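Local coordinates for AAEL008620-PA odorant-binding protein (Aedes aegypti, PDB 5V13) that binds juvenile hormone in the mosquito hemolymph, holding it in a pocket of a helical protein of the odorant-binding family, at residues Pro55-Glu60 with Ser124-Tyr129; Arg35-Ser40 with Gln62-Cys67; Arg73-Lys78 with Ala118-Glu123. One frame throughout, in Å; residues are numbered along the deposited sequence.

Contact 1. Residues Pro55-Glu60 with Ser124-Tyr129; sequences PDTTYE and SVFNKY. With JH3 (methyl (2E,6E)-9-[(2R)-3,3-dimethyloxiran-2-yl]-3,7-dimethylnona-2,6-dienoate), chain E.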
# COMPACT_ATOMS: atom_id res chain seq x y z
N PRO B 55 -3.55 31.00 -4.84
CA PRO B 55 -2.49 31.94 -5.25
C PRO B 55 -3.09 33.29 -5.65
O PRO B 55 -4.10 33.35 -6.36
CB PRO B 55 -1.85 31.26 -6.47
CG PRO B 55 -2.51 29.87 -6.59
CD PRO B 55 -3.79 29.93 -5.82
N ASP B 56 -2.45 34.37 -5.21
CA ASP B 56 -2.94 35.70 -5.54
C ASP B 56 -2.43 36.11 -6.92
O ASP B 56 -1.93 35.29 -7.70
CB ASP B 56 -2.57 36.70 -4.44
CG ASP B 56 -1.07 36.87 -4.25
OD1 ASP B 56 -0.26 36.44 -5.12
OD2 ASP B 56 -0.69 37.45 -3.21
N THR B 57 -2.54 37.39 -7.25
CA THR B 57 -2.21 37.88 -8.58
C THR B 57 -0.80 38.45 -8.68
O THR B 57 -0.45 39.00 -9.73
CB THR B 57 -3.22 38.95 -9.02
OG1 THR B 57 -3.08 40.11 -8.20
CG2 THR B 57 -4.65 38.41 -8.91
N THR B 58 0.02 38.31 -7.63
CA THR B 58 1.39 38.80 -7.75
C THR B 58 2.15 37.95 -8.77
O THR B 58 1.74 36.84 -9.13
CB THR B 58 2.10 38.78 -6.40
OG1 THR B 58 2.20 37.44 -5.91
CG2 THR B 58 1.35 39.63 -5.39
N TYR B 59 3.28 38.50 -9.24
CA TYR B 59 4.05 37.83 -10.28
C TYR B 59 4.53 36.46 -9.83
O TYR B 59 4.48 35.49 -10.60
CB TYR B 59 5.24 38.70 -10.69
CG TYR B 59 6.05 38.16 -11.85
CD1 TYR B 59 5.55 38.20 -13.16
CD2 TYR B 59 7.32 37.63 -11.65
CE1 TYR B 59 6.29 37.72 -14.22
CE2 TYR B 59 8.08 37.15 -12.72
CZ TYR B 59 7.55 37.20 -14.00
OH TYR B 59 8.29 36.73 -15.06
N GLU B 60 5.02 36.36 -8.59
CA GLU B 60 5.52 35.07 -8.13
C GLU B 60 4.41 34.02 -8.10
O GLU B 60 4.65 32.86 -8.42
CB GLU B 60 6.17 35.22 -6.75
CG GLU B 60 7.62 35.70 -6.81
CD GLU B 60 8.55 34.70 -7.50
OE1 GLU B 60 8.58 34.68 -8.76
OE2 GLU B 60 9.23 33.93 -6.80
N SER B 124 0.12 35.93 -18.75
CA SER B 124 -0.85 35.45 -19.74
C SER B 124 -1.41 34.09 -19.36
O SER B 124 -2.62 33.84 -19.52
CB SER B 124 -0.21 35.39 -21.13
OG SER B 124 0.14 36.68 -21.58
N VAL B 125 -0.57 33.20 -18.85
CA VAL B 125 -1.04 31.86 -18.50
C VAL B 125 -1.98 31.92 -17.29
O VAL B 125 -3.06 31.34 -17.30
CB VAL B 125 0.16 30.92 -18.27
CG1 VAL B 125 -0.30 29.56 -17.77
CG2 VAL B 125 0.99 30.76 -19.55
N PHE B 126 -1.57 32.65 -16.24
CA PHE B 126 -2.41 32.80 -15.05
C PHE B 126 -3.76 33.43 -15.41
O PHE B 126 -4.81 32.94 -15.00
CB PHE B 126 -1.66 33.63 -14.00
CG PHE B 126 -2.43 33.90 -12.75
CD1 PHE B 126 -3.25 35.01 -12.63
CD2 PHE B 126 -2.27 33.06 -11.64
CE1 PHE B 126 -3.94 35.26 -11.45
CE2 PHE B 126 -2.96 33.31 -10.46
CZ PHE B 126 -3.79 34.41 -10.36
N ASN B 127 -3.74 34.52 -16.18
CA ASN B 127 -5.00 35.19 -16.51
C ASN B 127 -5.92 34.31 -17.33
O ASN B 127 -7.15 34.36 -17.17
CB ASN B 127 -4.71 36.49 -17.24
CG ASN B 127 -4.19 37.55 -16.31
OD1 ASN B 127 -4.29 37.40 -15.09
ND2 ASN B 127 -3.64 38.61 -16.86
N LYS B 128 -5.36 33.49 -18.22
CA LYS B 128 -6.19 32.61 -19.03
C LYS B 128 -6.84 31.53 -18.17
O LYS B 128 -7.99 31.14 -18.41
CB LYS B 128 -5.35 32.01 -20.17
CG LYS B 128 -6.07 30.94 -21.02
CD LYS B 128 -7.42 31.45 -21.54
CE LYS B 128 -7.36 31.85 -23.01
NZ LYS B 128 -8.71 32.25 -23.53
N TYR B 129 -6.14 31.07 -17.14
CA TYR B 129 -6.66 30.03 -16.24
C TYR B 129 -7.73 30.56 -15.28
O TYR B 129 -8.50 29.76 -14.72
CB TYR B 129 -5.48 29.46 -15.46
CG TYR B 129 -5.70 28.18 -14.68
CD1 TYR B 129 -6.26 27.05 -15.27
CD2 TYR B 129 -5.24 28.08 -13.37
CE1 TYR B 129 -6.42 25.86 -14.54
CE2 TYR B 129 -5.40 26.92 -12.65
CZ TYR B 129 -5.98 25.82 -13.23
OH TYR B 129 -6.11 24.66 -12.51
C1 JH3 E . 1.66 21.53 -1.90
O2 JH3 E . 0.88 20.86 -1.25
O1 JH3 E . 3.07 21.37 -1.64
CM JH3 E . 3.48 20.38 -0.69
C2 JH3 E . 1.27 22.47 -2.97
C3 JH3 E . 0.03 22.78 -3.36
C3' JH3 E . -1.21 22.21 -2.74
C4 JH3 E . -0.08 23.77 -4.49
C5 JH3 E . -1.16 23.29 -5.46
C6 JH3 E . -0.98 23.98 -6.80
C7 JH3 E . -1.66 25.08 -7.15
C7' JH3 E . -2.64 25.72 -6.19
C8 JH3 E . -1.41 25.68 -8.52
C9 JH3 E . -2.65 25.64 -9.41
CA JH3 E . -3.30 24.26 -9.47
O3 JH3 E . -4.37 24.17 -10.44
CB JH3 E . -3.14 23.52 -10.80
CB' JH3 E . -3.07 22.00 -10.62
CC JH3 E . -2.44 24.19 -11.97

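Contact 2. Residues Arg35-Ser40 with Gln62-Cys67; sequences RCLNDS and QCYVKC. With JH3 (methyl (2E,6E)-9-[(2R)-3,3-dimethyloxiran-2-yl]-3,7-dimethylnona-2,6-dienoate), chain E.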
# COMPACT_ATOMS: atom_id res chain seq x y z
N ARG B 35 8.56 20.77 -6.46
CA ARG B 35 9.66 21.32 -7.25
C ARG B 35 9.39 22.76 -7.65
O ARG B 35 10.31 23.59 -7.63
CB ARG B 35 9.93 20.47 -8.49
CG ARG B 35 10.59 19.12 -8.17
CD ARG B 35 12.00 19.28 -7.58
NE ARG B 35 12.91 19.92 -8.54
CZ ARG B 35 13.68 19.26 -9.40
NH1 ARG B 35 13.66 17.94 -9.43
NH2 ARG B 35 14.47 19.93 -10.23
N CYS B 36 8.15 23.09 -8.01
CA CYS B 36 7.83 24.48 -8.32
C CYS B 36 7.90 25.37 -7.07
O CYS B 36 8.22 26.56 -7.18
CB CYS B 36 6.45 24.57 -8.98
SG CYS B 36 6.45 23.85 -10.66
N LEU B 37 7.60 24.83 -5.89
CA LEU B 37 7.75 25.62 -4.66
C LEU B 37 9.21 25.95 -4.39
O LEU B 37 9.56 27.10 -4.08
CB LEU B 37 7.15 24.87 -3.46
CG LEU B 37 5.65 25.05 -3.20
CD1 LEU B 37 5.17 24.06 -2.13
CD2 LEU B 37 5.38 26.49 -2.74
N ASN B 38 10.09 24.95 -4.49
CA ASN B 38 11.49 25.17 -4.16
C ASN B 38 12.22 25.96 -5.23
O ASN B 38 13.24 26.60 -4.93
CB ASN B 38 12.20 23.83 -3.91
CG ASN B 38 11.71 23.13 -2.65
OD1 ASN B 38 11.10 23.74 -1.78
ND2 ASN B 38 11.97 21.83 -2.56
N ASP B 39 11.74 25.93 -6.48
CA ASP B 39 12.32 26.80 -7.50
C ASP B 39 11.90 28.25 -7.32
O ASP B 39 12.47 29.12 -7.99
CB ASP B 39 11.93 26.34 -8.91
CG ASP B 39 12.62 25.03 -9.30
OD1 ASP B 39 13.61 24.65 -8.64
OD2 ASP B 39 12.16 24.37 -10.27
N SER B 40 10.95 28.55 -6.45
CA SER B 40 10.47 29.91 -6.25
C SER B 40 11.18 30.59 -5.09
O SER B 40 11.41 29.98 -4.04
CB SER B 40 8.96 29.90 -6.00
OG SER B 40 8.48 31.22 -5.80
N GLN B 62 1.68 34.06 -10.09
CA GLN B 62 1.41 33.74 -11.49
C GLN B 62 2.44 32.78 -12.03
O GLN B 62 2.10 31.82 -12.73
CB GLN B 62 1.37 35.02 -12.33
CG GLN B 62 0.27 35.99 -11.92
CD GLN B 62 0.35 37.32 -12.66
OE1 GLN B 62 1.43 37.81 -12.95
NE2 GLN B 62 -0.80 37.91 -12.94
N CYS B 63 3.72 32.98 -11.67
CA CYS B 63 4.73 32.05 -12.17
C CYS B 63 4.59 30.68 -11.54
O CYS B 63 4.92 29.68 -12.19
CB CYS B 63 6.13 32.60 -11.95
SG CYS B 63 6.44 34.06 -12.99
N TYR B 64 4.14 30.60 -10.29
CA TYR B 64 3.92 29.28 -9.68
C TYR B 64 2.83 28.51 -10.42
O TYR B 64 2.97 27.30 -10.68
CB TYR B 64 3.55 29.42 -8.20
CG TYR B 64 3.43 28.08 -7.51
CD1 TYR B 64 4.57 27.36 -7.16
CD2 TYR B 64 2.18 27.51 -7.22
CE1 TYR B 64 4.47 26.10 -6.53
CE2 TYR B 64 2.07 26.27 -6.59
CZ TYR B 64 3.22 25.57 -6.25
OH TYR B 64 3.13 24.34 -5.62
N VAL B 65 1.73 29.18 -10.75
CA VAL B 65 0.66 28.52 -11.50
C VAL B 65 1.16 28.06 -12.87
O VAL B 65 0.86 26.94 -13.31
CB VAL B 65 -0.56 29.45 -11.62
CG1 VAL B 65 -1.65 28.78 -12.47
CG2 VAL B 65 -1.10 29.78 -10.22
N LYS B 66 1.93 28.90 -13.56
CA LYS B 66 2.48 28.51 -14.86
C LYS B 66 3.40 27.29 -14.73
O LYS B 66 3.30 26.33 -15.50
CB LYS B 66 3.23 29.68 -15.48
CG LYS B 66 3.91 29.31 -16.79
CD LYS B 66 4.74 30.44 -17.35
CE LYS B 66 5.82 29.87 -18.26
NZ LYS B 66 6.76 30.93 -18.70
N CYS B 67 4.30 27.32 -13.74
CA CYS B 67 5.23 26.23 -13.49
C CYS B 67 4.49 24.91 -13.25
O CYS B 67 4.82 23.89 -13.85
CB CYS B 67 6.12 26.57 -12.28
SG CYS B 67 7.39 25.31 -11.79
C1 JH3 E . 1.66 21.53 -1.90
O2 JH3 E . 0.88 20.86 -1.25
O1 JH3 E . 3.07 21.37 -1.64
CM JH3 E . 3.48 20.38 -0.69
C2 JH3 E . 1.27 22.47 -2.97
C3 JH3 E . 0.03 22.78 -3.36
C3' JH3 E . -1.21 22.21 -2.74
C4 JH3 E . -0.08 23.77 -4.49
C5 JH3 E . -1.16 23.29 -5.46
C6 JH3 E . -0.98 23.98 -6.80
C7 JH3 E . -1.66 25.08 -7.15
C7' JH3 E . -2.64 25.72 -6.19
C8 JH3 E . -1.41 25.68 -8.52
C9 JH3 E . -2.65 25.64 -9.41
CA JH3 E . -3.30 24.26 -9.47
O3 JH3 E . -4.37 24.17 -10.44
CB JH3 E . -3.14 23.52 -10.80
CB' JH3 E . -3.07 22.00 -10.62
CC JH3 E . -2.44 24.19 -11.97

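Contact 3. Residues Arg73-Lys78 with Ala118-Glu123; sequences RLYDPK and ADNSCE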
# COMPACT_ATOMS: atom_id res chain seq x y z
N ARG B 73 1.88 19.12 -17.64
CA ARG B 73 1.47 19.09 -19.05
C ARG B 73 0.00 19.46 -19.22
O ARG B 73 -0.67 18.98 -20.14
CB ARG B 73 1.79 17.73 -19.68
CG ARG B 73 3.27 17.60 -20.13
CD ARG B 73 4.29 17.56 -18.97
NE ARG B 73 5.63 17.33 -19.50
CZ ARG B 73 6.76 17.45 -18.81
NH1 ARG B 73 6.74 17.80 -17.52
NH2 ARG B 73 7.92 17.23 -19.41
N LEU B 74 -0.49 20.34 -18.35
CA LEU B 74 -1.80 20.94 -18.56
C LEU B 74 -1.73 22.17 -19.43
O LEU B 74 -2.70 22.47 -20.14
CB LEU B 74 -2.43 21.32 -17.22
CG LEU B 74 -2.58 20.15 -16.23
CD1 LEU B 74 -2.89 20.67 -14.83
CD2 LEU B 74 -3.67 19.18 -16.68
N TYR B 75 -0.63 22.92 -19.36
CA TYR B 75 -0.35 24.02 -20.27
C TYR B 75 0.77 23.62 -21.22
O TYR B 75 1.81 23.13 -20.78
CB TYR B 75 0.05 25.29 -19.50
CG TYR B 75 0.22 26.45 -20.46
CD1 TYR B 75 -0.89 27.07 -21.02
CD2 TYR B 75 1.49 26.88 -20.84
CE1 TYR B 75 -0.75 28.12 -21.92
CE2 TYR B 75 1.63 27.94 -21.74
CZ TYR B 75 0.52 28.55 -22.27
OH TYR B 75 0.66 29.59 -23.17
N ASP B 76 0.54 23.84 -22.50
CA ASP B 76 1.44 23.46 -23.58
C ASP B 76 2.14 24.71 -24.11
O ASP B 76 1.53 25.49 -24.85
CB ASP B 76 0.63 22.78 -24.70
CG ASP B 76 1.49 22.26 -25.84
OD1 ASP B 76 2.71 22.52 -25.87
OD2 ASP B 76 0.92 21.56 -26.71
N PRO B 77 3.41 24.94 -23.77
CA PRO B 77 4.08 26.17 -24.24
C PRO B 77 4.43 26.16 -25.72
O PRO B 77 4.71 27.24 -26.27
CB PRO B 77 5.34 26.24 -23.38
CG PRO B 77 5.58 24.83 -22.97
CD PRO B 77 4.24 24.20 -22.80
N LYS B 78 4.44 25.00 -26.38
CA LYS B 78 4.73 24.98 -27.82
C LYS B 78 3.53 25.47 -28.62
O LYS B 78 3.68 26.26 -29.56
CB LYS B 78 5.14 23.58 -28.27
CG LYS B 78 6.40 23.07 -27.61
CD LYS B 78 7.40 22.54 -28.64
CE LYS B 78 8.71 22.14 -27.97
NZ LYS B 78 9.76 21.78 -28.97
N ALA B 118 -0.99 35.02 -26.70
CA ALA B 118 -0.03 35.81 -27.48
C ALA B 118 1.41 35.49 -27.09
O ALA B 118 2.31 35.61 -27.93
CB ALA B 118 -0.30 37.30 -27.32
N ASP B 119 1.64 35.10 -25.84
CA ASP B 119 2.96 34.74 -25.32
C ASP B 119 2.78 33.74 -24.17
O ASP B 119 1.67 33.49 -23.71
CB ASP B 119 3.73 35.98 -24.84
CG ASP B 119 2.95 36.77 -23.79
OD1 ASP B 119 2.62 36.21 -22.72
OD2 ASP B 119 2.67 37.96 -24.05
N ASN B 120 3.91 33.20 -23.71
CA ASN B 120 3.94 32.25 -22.60
C ASN B 120 4.29 32.89 -21.25
O ASN B 120 4.72 32.18 -20.34
CB ASN B 120 4.94 31.12 -22.89
CG ASN B 120 4.40 30.10 -23.88
OD1 ASN B 120 3.22 29.79 -23.87
ND2 ASN B 120 5.28 29.57 -24.72
N SER B 121 4.08 34.19 -21.10
CA SER B 121 4.42 34.86 -19.85
C SER B 121 3.56 34.32 -18.70
O SER B 121 2.46 33.80 -18.90
CB SER B 121 4.26 36.37 -19.97
OG SER B 121 2.90 36.79 -19.92
N CYS B 122 4.10 34.44 -17.48
CA CYS B 122 3.34 33.99 -16.30
C CYS B 122 2.00 34.71 -16.22
O CYS B 122 0.98 34.11 -15.84
CB CYS B 122 4.13 34.25 -15.01
SG CYS B 122 5.80 33.52 -14.89
N GLU B 123 1.98 36.00 -16.58
CA GLU B 123 0.73 36.75 -16.52
C GLU B 123 -0.30 36.21 -17.51
O GLU B 123 -1.48 36.07 -17.17
CB GLU B 123 0.99 38.24 -16.79
CG GLU B 123 -0.27 39.10 -16.70
CD GLU B 123 -0.03 40.55 -17.09
OE1 GLU B 123 1.11 40.90 -17.45
OE2 GLU B 123 -1.00 41.34 -17.04

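Contact 1. Residues Pro55-Glu60 with Ser124-Tyr129
A surface contact without a hydrogen bond across it joins F126, on helix 122-135, to the loop P55-T57 that leads into helix 59-71. The phenyl ring does nearly all the touching, and its far end meets backbone more than side chain. CZ of F126 lies 3.4 Å from the carbonyl O of D56, which approaches the ring at a slant, while the carbonyl O of P55 stands at the ring edge, near its plane, 4.1 Å from CZ. Beside them the methyl CG2 of T57 comes within 4.1 Å of CE1 of F126, again obliquely. With CG anti to the backbone N (chi1 178°), the ring leaves its own helix and extends to the loop; Q62 and V65 of helix 59-71 also touch it.

An Asx turn leads into helix 59-71 here, with T58 at the N-cap position. OD1 of D56 accepts from N of T58 at 3.1 Å from above the carboxylate plane, and from OG1 of T58 at 2.8 Å on the syn side; S61 bonds to the same oxygen. One turn of helix beyond F126, the fold of this PBP/GOBP family member meets its ligand: OH of Y129 donates to the epoxide oxygen O3 of juvenile hormone at 2.7 Å, and O3 lies at the edge of the phenol ring.

Contact 2. Residues Arg35-Ser40 with Gln62-Cys67
C36 and C67 are joined by a disulfide that ties helix 26-38 to helix 59-71, one of the cross-links of this odorant-binding-type helical fold, and Y64, one turn before C67, packs beside it. SG of C36 and SG of C67 are 2.1 Å apart, with a chi3 of -84°, close to the relaxed right angle of a disulfide. The two half-cystines reach the bridge differently: SG of C67 is anti to its backbone N (chi1 -179°), whereas SG of C36 lies beside its own.

Y64 can be followed outward from its helix. Its CB starts off to one side of helix 26-38, and the anti setting of CG to the backbone N (chi1 -175°) swings the ring back towards that helix. CD1 then passes the carbonyl O of C36, which lies in the ring plane at the edge. CE1 comes next, 3.5 Å from CB of C36, which approaches obliquely, and 3.4 Å from the backbone N of L37, again in the ring plane. On the other edge, CE2 of Y64 meets C6 of the hormone at 3.8 Å, near the ring plane, and W50 stacks on the ring. At the tip the hydroxyl donates to the carbonyl of Y33, so the buried phenol has a polar partner. The same OH packs 3.6 Å from CG of L37 and 3.5 Å from C4 of the hormone. L37 continues the pocket wall, its CD1 methyl lying 3.4 Å from the ester oxygen O1 of the ligand.

Contact 3. Residues Arg73-Lys78 with Ala118-Glu123
The phenol ring of Y75 and the carboxamide of N120 stand almost perpendicular, their planes 89° apart, and they meet at the ring edge. CB of P77 lies over one face of the N120 amide, 3.6 Å from ND2. OD1 of N120 lies in the plane of the ring, beside CE2, and takes a hydrogen bond from OH of Y75 at 2.7 Å. The hydroxyl arrives nearly along the C=O axis, at a C=O...O angle of 162°. F82 meets the same ring edge-to-face, and L117 and S69 also touch the tyrosine.

The other end of the amide is used as well. ND2 of N120 donates to the carbonyl O of P77 at 2.9 Å, on a lone pair in the carbonyl plane, with that oxygen close to the amide plane. The principle is a general one: a carboxamide gripped at both ends is held against rotation, and here a tyrosine hydroxyl and a backbone carbonyl leave little doubt about which end is oxygen. In N120, CG is anti to the carbonyl carbon (chi1 -77°), which carries the amide out towards residues 75-77.

Each segment contains an Asx turn next to the contact. OD1 of D76 accepts from N of K78. OD1 of D119 accepts from both the backbone N and the hydroxyl of S121, with N of S121 3.0 Å from OD1 of D119. S124 adds a further bond to D119. S121 in turn caps N of S124, giving the Asx turn and serine N-cap that open helix 122-135.

How the contacts relate
Contact 2 is the buried member of the set, contact 3 is partly buried, and contact 1 lies at the surface. Chemistry follows place: a covalent bridge and apolar pocket wall in contact 2, a two-ended amide grip in contact 3, a ring against backbone carbonyls in contact 1. Contact 2 uses helix 59-71 itself and contact 1 the loop leading into it; contact 1 uses helix 122-135 and contact 3 the turn before it. The C63-C122 disulfide couples contacts 2 and 3, whereas hydrogen bonds link contact 1 to both, S40 OG with E60 OE2 and S124 OG with D119 OD1. Juvenile hormone touches contacts 1 and 2.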